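Local atomic coordinates of putative uncharacterized protein (Thermotoga maritima, PDB entry 3CNL), a protein that binds GTP as a circularly permuted GTPase and is probably required, by hydrolysing it, for a late step in assembly of the 50S ribosomal subunit. Residues A[22-27]-A[98-103]; A[34-39]-A[166-171]; A[77-82]-A[92-97]; A[106-111]-A[152-157]. All blocks are in the same frame, centred on the assembly; numbering follows the deposited sequence.

Contact 1. Residues A[22-27]-A[98-103]; sequences VNTVVE and RLARVL
Parallel pairing of T24 with V102 and of V25 with L103 joins strands 24-27 and 101-103, neighbours in the central sheet of the circularly permuted G domain. Their regular backbone bonds run from L103 N to T24 O (2.9 Å) and from V26 N to L103 O (2.9 Å). Just at the start of the paired strands, R101 O accepts from the backbone N-H groups of N23 and T24; the bond from T24 is the more bent, 139° at the hydrogen. With CG lying between its backbone N and carbonyl carbon (chi1 63°), N23 reaches across to the residues leading into strand 101-103. ND2 of N23 gives a bond of 2.9 Å to O of L99, which lies in the plane of the amide. OD1 of N23 is gripped from opposite faces of its plane, by R101 N at 2.9 Å and by the T24 hydroxyl OG1 at 2.7 Å. An alanine in place of N23 would probably leave L99 O and R101 N without these mates and set the T24 hydroxyl free to turn. Apolar packing accompanies the bonds: V26 CG2 meets V102 CG1 at 3.6 Å, and V22 CG1 rests on L103 CB at 3.9 Å. Beyond the pair, strand 48-54 bonds to strand 24-30, F96 packs on V26 and V102, and L149 of strand 147-154 touches V22 and L103.

Contact 2. Residues A[34-39]-A[166-171]; sequences PFATSA and AKLLLV
A36 and T37, in a type I beta turn from F35 to S38, pack against K167, L168 and V171 at the C-terminal end of helix 162-170. The turn belongs to the loop that leaves strand 24-30 of the G-domain sheet, so the contact ties the sheet to the helix that follows its strand 147-154. It lies next to the nucleotide site: V171 O accepts from ND2 of N109, a GTP-binding residue. Apolar contact carries it, without polar bonds between the two segments. The tight part has three touches. CB of A36 meets CB of K167 at 3.6 Å, methyl against methylene. CD2 of L168 lies 3.6 Å from the carbonyl O of A36, while the same methyl is only loosely set against CG2 of T37, at 4.2 Å. CG2 of T37, anti to its carbonyl carbon, meets CG2 of V171 at 3.7 Å. That torsion (chi1 59°) puts OG1 between the backbone N and the carbonyl carbon, where it bonds to A33 O and D30 N rather than to the helix.

The packing thins out beyond K167 CB: the rest of this partly exposed side chain lies farther from the turn, runs on extended, and pairs its ammonium with D163 in a salt bridge. On the turn's side, the amides of F35 and A36 both give to E246. The turn itself is pinned by S38, whose backbone N and hydroxyl OG both donate to F35 O, the hydroxyl lying in the carbonyl plane at 3.0 Å.

Contact 3. Residues A[77-82]-A[92-97]; sequences RVITTH and KKLSFD. With GNP (phosphoaminophosphonic acid-guanylate ester), chain B.
I79 and T80 of edge strand 78-80, with R77 just ahead of them in the chain, meet K93 and L94 at the end of helix 87-94, the helix of a beta-alpha-beta crossover that carries the chain back to strand 101-106. In the first shell, NH2 of R77 bonds to O of L94, nearly along the C=O axis and close to the guanidinium plane; the modelled length of 2.5 Å is short and its exact value doubtful. NE of R77 meets a water that in turn gives a 3.1 Å bond to K93 O. Between the polar ends, I79 CD1 rests on L94 CD2 at 3.7 Å, and I79 CG2 lies 3.6 Å from K93 O. NZ of K93 donates to T80 O at 2.8 Å.

The next shell holds these groups in place. R77 NH1 forms a salt bridge with E48, and K93 NZ pairs with E85, which also accepts from T81 OG1. A methionine in place of R77 would probably deprive L94 O of this donor, the water of its NE-H and the E48 carboxylate of this positive partner. Past the helix end, where S95 takes a positive phi, its OG donates to K92 O at 2.7 Å. Toward the nucleotide, H82 CA comes within 3.2 Å of the guanine O6 of GNP. At the other end of the contact, CB of L94 sits 3.9 Å above one face of the F96 ring, offset toward the rim.

Contact 4. Residues A[106-111]-A[152-157]; sequences GVPNTG and PGILYK. With GNP (phosphoaminophosphonic acid-guanylate ester), chain B.
V107 and P108, at the start of the P-loop, fit against I154, which ends strand 147-154 just past the G153 that binds GTP, and against L155 and Y156 after it. G106 and I154 form a parallel bridge: L155 N gives to G106 O at 2.8 Å, and G106 N to G153 O. V107 CA makes a C-H...O contact of 3.3 Å with L155 O. The P108 ring is the main bump. Its CG rests over the shallow seam where I154 and Y156 meet, 4.0 Å from I154 CG2 and 3.9 Å from Y156 CE1, while its CD lies on L155 O at 3.4 Å. Beside it, V107 CG1 meets L155 CD1 at 4.0 Å. A CB on G106 would be crowded by T110 OG1; at G111 the backbone angles alone demand glycine, a CB there pressing on the preceding carbonyl O and the guanine N7.

From this base the type II turn from V107 to T110 leads the loop around the phosphates, with G111 at the N-cap of helix 112-120. G111 N bonds to O1B of GNP at 3.1 Å, and N109 N makes a weak bond to O2G. I154 meets the phosphate end with carbon, CG1 and CD1 near O1G. The phosphates are thus met partly by backbone N-H groups, which together with the ammonium of K112 would probably offset their negative charge.

From the N terminus, contact 1 opens at 22-27 and contact 2 at 34-39. Contact 3 closes a short loop, 77-82 to 92-97, nested inside both. Contact 1 then closes at 98-103, so it crosses contact 2, which is still open. Contact 4 joins 106-111 to 152-157, in series with contacts 1 and 3 but nested within contact 2, which closes last at 166-171. Contacts 1, 3 and 4 all reach one sheet; F96 links contacts 1 and 3, and contacts 3 and 4 both touch GNP, contact 3 at the guanine O6 and contact 4 chiefly along the phosphates. E27 bonds contact 1 to A39, and K157 bonds contact 4 to A36 and S38, tying the 34-39 loop to the sheet.

Contact 1. Residues A[22-27]-A[98-103]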
# COMPACT_ATOMS: atom_id res chain seq x y z
N VAL A 22 18.71 -9.97 8.17
CA VAL A 22 17.47 -10.35 8.85
C VAL A 22 17.07 -11.79 8.63
O VAL A 22 17.57 -12.44 7.73
CB VAL A 22 16.28 -9.44 8.45
CG1 VAL A 22 16.62 -7.98 8.70
CG2 VAL A 22 15.87 -9.66 6.98
N ASN A 23 16.16 -12.27 9.47
CA ASN A 23 15.62 -13.61 9.35
C ASN A 23 14.10 -13.60 9.22
O ASN A 23 13.49 -14.64 9.01
CB ASN A 23 16.09 -14.50 10.53
CG ASN A 23 15.60 -14.01 11.90
OD1 ASN A 23 14.56 -13.35 12.02
ND2 ASN A 23 16.35 -14.35 12.94
N THR A 24 13.51 -12.40 9.34
CA THR A 24 12.08 -12.19 9.27
C THR A 24 11.77 -10.93 8.43
O THR A 24 12.51 -9.95 8.48
CB THR A 24 11.50 -12.04 10.71
OG1 THR A 24 11.88 -13.18 11.49
CG2 THR A 24 9.96 -11.88 10.73
N VAL A 25 10.67 -10.99 7.68
CA VAL A 25 10.19 -9.93 6.79
C VAL A 25 8.70 -9.67 7.04
O VAL A 25 7.88 -10.60 6.96
CB VAL A 25 10.34 -10.36 5.28
CG1 VAL A 25 9.67 -9.36 4.34
CG2 VAL A 25 11.81 -10.49 4.91
N VAL A 26 8.38 -8.41 7.33
CA VAL A 26 6.99 -7.93 7.38
C VAL A 26 6.72 -7.17 6.07
O VAL A 26 7.28 -6.08 5.82
CB VAL A 26 6.73 -7.05 8.61
CG1 VAL A 26 5.28 -6.51 8.60
CG2 VAL A 26 7.00 -7.83 9.91
N GLU A 27 5.91 -7.79 5.23
CA GLU A 27 5.53 -7.20 3.95
C GLU A 27 4.28 -6.33 4.18
O GLU A 27 3.18 -6.83 4.45
CB GLU A 27 5.30 -8.32 2.94
CG GLU A 27 5.06 -7.88 1.52
CD GLU A 27 4.66 -9.05 0.64
OE1 GLU A 27 4.85 -8.96 -0.58
OE2 GLU A 27 4.14 -10.07 1.16
N ARG A 98 11.45 -15.29 19.45
CA ARG A 98 12.52 -14.71 20.28
C ARG A 98 13.77 -14.34 19.50
O ARG A 98 14.45 -13.36 19.81
CB ARG A 98 12.91 -15.66 21.45
CG ARG A 98 13.39 -17.04 21.02
CD ARG A 98 14.05 -17.87 22.15
NE ARG A 98 14.53 -19.15 21.61
CZ ARG A 98 15.09 -20.12 22.33
NH1 ARG A 98 15.49 -21.24 21.73
NH2 ARG A 98 15.25 -19.99 23.64
N LEU A 99 14.08 -15.10 18.47
CA LEU A 99 15.28 -14.84 17.68
C LEU A 99 15.07 -13.89 16.51
O LEU A 99 15.98 -13.69 15.71
CB LEU A 99 15.85 -16.17 17.14
CG LEU A 99 16.29 -17.19 18.17
CD1 LEU A 99 17.11 -18.22 17.43
CD2 LEU A 99 17.10 -16.50 19.31
N ALA A 100 13.87 -13.29 16.39
CA ALA A 100 13.51 -12.52 15.20
C ALA A 100 14.40 -11.29 15.03
O ALA A 100 14.71 -10.58 15.99
CB ALA A 100 12.02 -12.10 15.21
N ARG A 101 14.82 -11.08 13.79
CA ARG A 101 15.46 -9.85 13.36
C ARG A 101 14.68 -9.46 12.12
O ARG A 101 14.67 -10.19 11.14
CB ARG A 101 16.92 -10.08 13.04
CG ARG A 101 17.69 -10.67 14.19
CD ARG A 101 18.95 -11.35 13.68
NE ARG A 101 20.08 -10.44 13.75
CZ ARG A 101 20.68 -10.08 14.88
NH1 ARG A 101 20.27 -10.56 16.07
NH2 ARG A 101 21.69 -9.23 14.83
N VAL A 102 14.01 -8.32 12.18
CA VAL A 102 12.93 -8.04 11.24
C VAL A 102 13.26 -6.90 10.28
O VAL A 102 13.78 -5.86 10.69
CB VAL A 102 11.60 -7.75 12.03
CG1 VAL A 102 10.43 -7.49 11.09
CG2 VAL A 102 11.27 -8.91 13.00
N LEU A 103 12.96 -7.11 9.00
CA LEU A 103 12.91 -6.02 8.01
C LEU A 103 11.45 -5.75 7.66
O LEU A 103 10.68 -6.65 7.32
CB LEU A 103 13.70 -6.37 6.74
CG LEU A 103 13.59 -5.40 5.54
CD1 LEU A 103 14.31 -4.07 5.75
CD2 LEU A 103 14.07 -6.03 4.22

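Contact 2. Residues A[34-39]-A[166-171]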
# COMPACT_ATOMS: atom_id res chain seq x y z
N PRO A 34 -4.34 -5.94 -2.33
CA PRO A 34 -3.27 -6.86 -1.89
C PRO A 34 -2.38 -7.48 -2.94
O PRO A 34 -1.23 -7.79 -2.62
CB PRO A 34 -4.03 -7.94 -1.09
CG PRO A 34 -5.30 -7.26 -0.71
CD PRO A 34 -5.66 -6.42 -1.90
N PHE A 35 -2.87 -7.71 -4.16
CA PHE A 35 -2.00 -8.21 -5.21
C PHE A 35 -1.14 -7.07 -5.75
O PHE A 35 0.08 -7.19 -5.86
CB PHE A 35 -2.77 -8.88 -6.36
CG PHE A 35 -3.20 -10.32 -6.09
CD1 PHE A 35 -2.55 -11.12 -5.15
CD2 PHE A 35 -4.25 -10.87 -6.81
CE1 PHE A 35 -2.96 -12.42 -4.92
CE2 PHE A 35 -4.66 -12.19 -6.60
CZ PHE A 35 -4.02 -12.96 -5.67
N ALA A 36 -1.78 -5.95 -6.07
CA ALA A 36 -1.07 -4.83 -6.65
C ALA A 36 0.10 -4.42 -5.79
O ALA A 36 1.17 -4.14 -6.32
CB ALA A 36 -2.03 -3.63 -6.92
N THR A 37 -0.10 -4.40 -4.46
CA THR A 37 0.91 -3.93 -3.50
C THR A 37 1.79 -5.04 -2.89
O THR A 37 2.47 -4.83 -1.89
CB THR A 37 0.29 -3.07 -2.36
OG1 THR A 37 -0.68 -3.85 -1.64
CG2 THR A 37 -0.37 -1.78 -2.93
N SER A 38 1.78 -6.21 -3.52
CA SER A 38 2.61 -7.33 -3.10
C SER A 38 4.04 -7.02 -3.50
O SER A 38 4.26 -6.30 -4.47
CB SER A 38 2.16 -8.60 -3.79
OG SER A 38 2.62 -8.63 -5.12
N ALA A 39 5.01 -7.57 -2.77
CA ALA A 39 6.41 -7.29 -3.08
C ALA A 39 6.96 -8.28 -4.10
O ALA A 39 8.00 -8.91 -3.88
CB ALA A 39 7.26 -7.30 -1.80
N ALA A 166 -2.84 1.33 -12.64
CA ALA A 166 -4.07 1.96 -12.19
C ALA A 166 -4.28 1.71 -10.69
O ALA A 166 -4.58 2.63 -9.95
CB ALA A 166 -5.24 1.43 -12.98
N LYS A 167 -4.07 0.47 -10.25
CA LYS A 167 -4.24 0.07 -8.84
C LYS A 167 -3.20 0.70 -7.90
O LYS A 167 -3.53 1.18 -6.80
CB LYS A 167 -4.27 -1.46 -8.73
CG LYS A 167 -5.62 -2.05 -9.12
CD LYS A 167 -5.50 -3.50 -9.53
CE LYS A 167 -6.91 -4.07 -9.73
NZ LYS A 167 -6.84 -5.44 -10.33
N LEU A 168 -1.95 0.72 -8.35
CA LEU A 168 -0.90 1.45 -7.64
C LEU A 168 -1.15 2.96 -7.57
O LEU A 168 -0.78 3.60 -6.59
CB LEU A 168 0.48 1.16 -8.22
CG LEU A 168 1.02 -0.27 -8.09
CD1 LEU A 168 2.30 -0.40 -8.89
CD2 LEU A 168 1.27 -0.59 -6.60
N LEU A 169 -1.74 3.52 -8.62
CA LEU A 169 -2.20 4.91 -8.54
C LEU A 169 -3.25 5.13 -7.46
O LEU A 169 -3.21 6.12 -6.70
CB LEU A 169 -2.76 5.36 -9.91
CG LEU A 169 -3.37 6.75 -10.03
CD1 LEU A 169 -2.31 7.80 -9.80
CD2 LEU A 169 -3.97 6.92 -11.44
N LEU A 170 -4.22 4.24 -7.42
CA LEU A 170 -5.35 4.35 -6.48
C LEU A 170 -4.91 4.26 -4.99
O LEU A 170 -5.55 4.84 -4.12
CB LEU A 170 -6.40 3.26 -6.80
CG LEU A 170 -7.30 3.46 -8.02
CD1 LEU A 170 -8.02 2.18 -8.49
CD2 LEU A 170 -8.32 4.55 -7.78
N VAL A 171 -3.85 3.51 -4.70
CA VAL A 171 -3.33 3.44 -3.33
C VAL A 171 -2.20 4.47 -3.06
O VAL A 171 -1.60 4.48 -1.98
CB VAL A 171 -2.89 1.99 -2.95
CG1 VAL A 171 -4.09 1.04 -2.97
CG2 VAL A 171 -1.80 1.49 -3.89

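Contact 3. Residues A[77-82]-A[92-97]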
# COMPACT_ATOMS: atom_id res chain seq x y z
N ARG A 77 1.16 -16.63 6.30
CA ARG A 77 1.05 -15.89 7.55
C ARG A 77 0.57 -14.47 7.21
O ARG A 77 1.26 -13.72 6.52
CB ARG A 77 2.40 -15.89 8.28
CG ARG A 77 2.41 -15.21 9.64
CD ARG A 77 3.61 -15.67 10.48
NE ARG A 77 3.80 -14.87 11.70
CZ ARG A 77 4.88 -14.94 12.47
NH1 ARG A 77 5.87 -15.77 12.15
NH2 ARG A 77 4.98 -14.18 13.56
N VAL A 78 -0.63 -14.13 7.66
CA VAL A 78 -1.28 -12.88 7.29
C VAL A 78 -1.97 -12.26 8.48
O VAL A 78 -2.66 -12.96 9.24
CB VAL A 78 -2.29 -13.08 6.11
CG1 VAL A 78 -3.42 -14.09 6.44
CG2 VAL A 78 -2.88 -11.75 5.63
N ILE A 79 -1.77 -10.96 8.64
CA ILE A 79 -2.46 -10.17 9.65
C ILE A 79 -3.06 -8.94 8.99
O ILE A 79 -2.70 -8.61 7.86
CB ILE A 79 -1.53 -9.73 10.80
CG1 ILE A 79 -0.48 -8.73 10.30
CG2 ILE A 79 -0.90 -10.98 11.48
CD1 ILE A 79 0.25 -7.99 11.40
N THR A 80 -3.97 -8.26 9.68
CA THR A 80 -4.51 -7.01 9.16
C THR A 80 -4.34 -5.99 10.27
O THR A 80 -4.36 -6.35 11.44
CB THR A 80 -6.01 -7.13 8.86
OG1 THR A 80 -6.68 -7.52 10.06
CG2 THR A 80 -6.28 -8.18 7.76
N THR A 81 -4.15 -4.72 9.91
CA THR A 81 -3.98 -3.67 10.90
C THR A 81 -4.25 -2.32 10.29
O THR A 81 -4.60 -2.23 9.12
CB THR A 81 -2.57 -3.69 11.54
OG1 THR A 81 -2.57 -2.84 12.70
CG2 THR A 81 -1.52 -3.19 10.54
N HIS A 82 -4.14 -1.27 11.10
CA HIS A 82 -4.28 0.10 10.64
C HIS A 82 -3.60 1.03 11.63
O HIS A 82 -3.27 0.63 12.75
CB HIS A 82 -5.75 0.48 10.39
CG HIS A 82 -6.57 0.66 11.64
ND1 HIS A 82 -7.27 -0.37 12.24
CD2 HIS A 82 -6.84 1.77 12.38
CE1 HIS A 82 -7.91 0.09 13.30
NE2 HIS A 82 -7.66 1.38 13.41
N LYS A 92 0.97 -8.27 19.31
CA LYS A 92 0.32 -9.54 19.60
C LYS A 92 -0.05 -10.27 18.32
O LYS A 92 0.14 -11.50 18.21
CB LYS A 92 -0.94 -9.31 20.45
CG LYS A 92 -1.26 -10.45 21.37
CD LYS A 92 -2.23 -11.43 20.73
CE LYS A 92 -3.59 -11.40 21.44
NZ LYS A 92 -3.50 -12.04 22.80
N LYS A 93 -0.57 -9.52 17.35
CA LYS A 93 -0.84 -10.06 16.00
C LYS A 93 0.44 -10.54 15.33
O LYS A 93 0.45 -11.61 14.71
CB LYS A 93 -1.52 -9.02 15.11
CG LYS A 93 -2.97 -8.78 15.44
CD LYS A 93 -3.60 -7.76 14.49
CE LYS A 93 -5.10 -7.56 14.82
NZ LYS A 93 -5.76 -6.60 13.87
N LEU A 94 1.51 -9.76 15.43
CA LEU A 94 2.77 -10.13 14.78
C LEU A 94 3.40 -11.36 15.44
O LEU A 94 3.93 -12.24 14.75
CB LEU A 94 3.77 -8.96 14.77
CG LEU A 94 3.49 -7.78 13.84
CD1 LEU A 94 4.29 -6.53 14.29
CD2 LEU A 94 3.80 -8.18 12.37
N SER A 95 3.31 -11.41 16.77
CA SER A 95 3.89 -12.48 17.61
C SER A 95 5.23 -13.00 17.10
O SER A 95 5.34 -14.15 16.66
CB SER A 95 2.87 -13.60 17.88
OG SER A 95 2.03 -13.23 18.98
N PHE A 96 6.23 -12.13 17.16
CA PHE A 96 7.58 -12.44 16.70
C PHE A 96 8.25 -13.47 17.59
O PHE A 96 8.13 -13.41 18.82
CB PHE A 96 8.44 -11.18 16.72
CG PHE A 96 8.08 -10.16 15.66
CD1 PHE A 96 8.08 -10.51 14.30
CD2 PHE A 96 7.85 -8.84 16.01
CE1 PHE A 96 7.77 -9.56 13.32
CE2 PHE A 96 7.55 -7.88 15.04
CZ PHE A 96 7.52 -8.25 13.69
N ASP A 97 9.00 -14.37 16.96
CA ASP A 97 9.83 -15.36 17.63
C ASP A 97 10.93 -14.65 18.39
O ASP A 97 11.31 -13.54 18.02
CB ASP A 97 10.44 -16.30 16.59
CG ASP A 97 11.36 -17.31 17.20
OD1 ASP A 97 10.85 -18.23 17.87
OD2 ASP A 97 12.59 -17.19 17.03
PG GNP B . 7.05 5.52 1.54
O1G GNP B . 7.88 4.26 1.52
O2G GNP B . 6.44 5.84 0.19
O3G GNP B . 7.89 6.64 2.15
N3B GNP B . 5.80 5.56 2.52
PB GNP B . 5.46 4.61 3.73
O1B GNP B . 5.25 3.21 3.24
O2B GNP B . 6.52 4.78 4.76
O3A GNP B . 4.12 5.14 4.28
PA GNP B . 3.84 6.18 5.40
O1A GNP B . 3.86 5.55 6.73
O2A GNP B . 4.63 7.41 5.24
O5' GNP B . 2.34 6.54 5.15
C5' GNP B . 1.86 7.03 3.90
C4' GNP B . 0.52 7.72 4.14
O4' GNP B . -0.49 6.77 4.59
C3' GNP B . 0.50 8.81 5.20
O3' GNP B . -0.40 9.82 4.79
C2' GNP B . -0.05 8.08 6.42
O2' GNP B . -0.64 8.99 7.31
C1' GNP B . -1.10 7.17 5.79
N9 GNP B . -1.37 5.94 6.53
C8 GNP B . -0.42 5.06 7.02
N7 GNP B . -0.96 4.02 7.61
C5 GNP B . -2.35 4.24 7.49
C6 GNP B . -3.46 3.46 7.93
O6 GNP B . -3.45 2.38 8.54
N1 GNP B . -4.69 4.05 7.59
C2 GNP B . -4.83 5.25 6.91
N2 GNP B . -6.08 5.68 6.66
N3 GNP B . -3.81 5.98 6.49
C4 GNP B . -2.60 5.42 6.82
O HOH W 1 1.88 -13.58 12.85

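Contact 4. Residues A[106-111]-A[152-157]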
# COMPACT_ATOMS: atom_id res chain seq x y z
N GLY A 106 8.06 -2.99 1.57
CA GLY A 106 6.83 -2.78 0.77
C GLY A 106 7.00 -1.75 -0.33
O GLY A 106 8.04 -1.06 -0.40
N VAL A 107 5.99 -1.63 -1.18
CA VAL A 107 6.06 -0.61 -2.24
C VAL A 107 5.80 0.73 -1.57
O VAL A 107 5.40 0.74 -0.42
CB VAL A 107 5.06 -0.87 -3.37
CG1 VAL A 107 5.32 -2.26 -4.01
CG2 VAL A 107 3.59 -0.74 -2.84
N PRO A 108 6.04 1.86 -2.27
CA PRO A 108 5.81 3.15 -1.67
C PRO A 108 4.39 3.35 -1.13
O PRO A 108 3.43 2.82 -1.71
CB PRO A 108 6.07 4.12 -2.83
CG PRO A 108 7.01 3.39 -3.74
CD PRO A 108 6.57 1.97 -3.65
N ASN A 109 4.30 4.06 -0.00
CA ASN A 109 3.05 4.64 0.54
C ASN A 109 2.17 3.73 1.37
O ASN A 109 1.14 4.17 1.89
CB ASN A 109 2.20 5.29 -0.59
CG ASN A 109 1.25 6.32 -0.05
OD1 ASN A 109 1.67 7.21 0.66
ND2 ASN A 109 -0.06 6.19 -0.36
N THR A 110 2.57 2.47 1.54
CA THR A 110 1.68 1.46 2.17
C THR A 110 1.61 1.56 3.69
O THR A 110 0.82 0.85 4.31
CB THR A 110 2.10 0.04 1.84
OG1 THR A 110 3.46 -0.15 2.28
CG2 THR A 110 1.99 -0.22 0.34
N GLY A 111 2.46 2.40 4.29
CA GLY A 111 2.38 2.67 5.74
C GLY A 111 3.58 2.21 6.57
O GLY A 111 3.46 2.05 7.79
N PRO A 152 12.66 1.11 6.59
CA PRO A 152 12.05 0.10 5.74
C PRO A 152 12.78 -0.05 4.42
O PRO A 152 13.48 0.87 3.98
CB PRO A 152 10.64 0.66 5.50
CG PRO A 152 10.80 2.11 5.57
CD PRO A 152 11.92 2.38 6.56
N GLY A 153 12.65 -1.21 3.80
CA GLY A 153 13.07 -1.38 2.42
C GLY A 153 11.91 -0.95 1.53
O GLY A 153 10.75 -1.30 1.78
N ILE A 154 12.20 -0.18 0.49
CA ILE A 154 11.15 0.29 -0.41
C ILE A 154 11.29 -0.46 -1.72
O ILE A 154 12.35 -0.45 -2.35
CB ILE A 154 11.24 1.81 -0.62
CG1 ILE A 154 11.17 2.54 0.73
CG2 ILE A 154 10.16 2.30 -1.59
CD1 ILE A 154 11.59 4.00 0.69
N LEU A 155 10.21 -1.13 -2.13
CA LEU A 155 10.20 -1.91 -3.36
C LEU A 155 9.57 -1.16 -4.54
O LEU A 155 8.40 -0.77 -4.49
CB LEU A 155 9.48 -3.24 -3.13
CG LEU A 155 9.64 -4.40 -4.11
CD1 LEU A 155 8.50 -4.48 -5.11
CD2 LEU A 155 11.02 -4.43 -4.81
N TYR A 156 10.36 -0.95 -5.58
CA TYR A 156 9.87 -0.40 -6.84
C TYR A 156 9.77 -1.53 -7.84
O TYR A 156 10.78 -2.14 -8.19
CB TYR A 156 10.80 0.70 -7.35
CG TYR A 156 11.12 1.75 -6.31
CD1 TYR A 156 10.30 2.86 -6.14
CD2 TYR A 156 12.23 1.61 -5.49
CE1 TYR A 156 10.59 3.82 -5.18
CE2 TYR A 156 12.53 2.57 -4.53
CZ TYR A 156 11.71 3.67 -4.38
OH TYR A 156 12.02 4.60 -3.41
N LYS A 157 8.56 -1.85 -8.28
CA LYS A 157 8.40 -3.01 -9.14
C LYS A 157 8.03 -2.69 -10.58
O LYS A 157 7.66 -1.56 -10.90
CB LYS A 157 7.45 -4.04 -8.50
CG LYS A 157 5.98 -3.71 -8.50
CD LYS A 157 5.30 -4.62 -7.49
CE LYS A 157 3.89 -4.91 -7.89
NZ LYS A 157 3.22 -5.79 -6.92
PG GNP B . 7.05 5.52 1.54
O1G GNP B . 7.88 4.26 1.52
O2G GNP B . 6.44 5.84 0.19
O3G GNP B . 7.89 6.64 2.15
N3B GNP B . 5.80 5.56 2.52
PB GNP B . 5.46 4.61 3.73
O1B GNP B . 5.25 3.21 3.24
O2B GNP B . 6.52 4.78 4.76
O3A GNP B . 4.12 5.14 4.28
PA GNP B . 3.84 6.18 5.40
O1A GNP B . 3.86 5.55 6.73
O2A GNP B . 4.63 7.41 5.24
O5' GNP B . 2.34 6.54 5.15
C5' GNP B . 1.86 7.03 3.90
C4' GNP B . 0.52 7.72 4.14
O4' GNP B . -0.49 6.77 4.59
C3' GNP B . 0.50 8.81 5.20
O3' GNP B . -0.40 9.82 4.79
C2' GNP B . -0.05 8.08 6.42
O2' GNP B . -0.64 8.99 7.31
C1' GNP B . -1.10 7.17 5.79
N9 GNP B . -1.37 5.94 6.53
C8 GNP B . -0.42 5.06 7.02
N7 GNP B . -0.96 4.02 7.61
C5 GNP B . -2.35 4.24 7.49
C6 GNP B . -3.46 3.46 7.93
O6 GNP B . -3.45 2.38 8.54
N1 GNP B . -4.69 4.05 7.59
C2 GNP B . -4.83 5.25 6.91
N2 GNP B . -6.08 5.68 6.66
N3 GNP B . -3.81 5.98 6.49
C4 GNP B . -2.60 5.42 6.82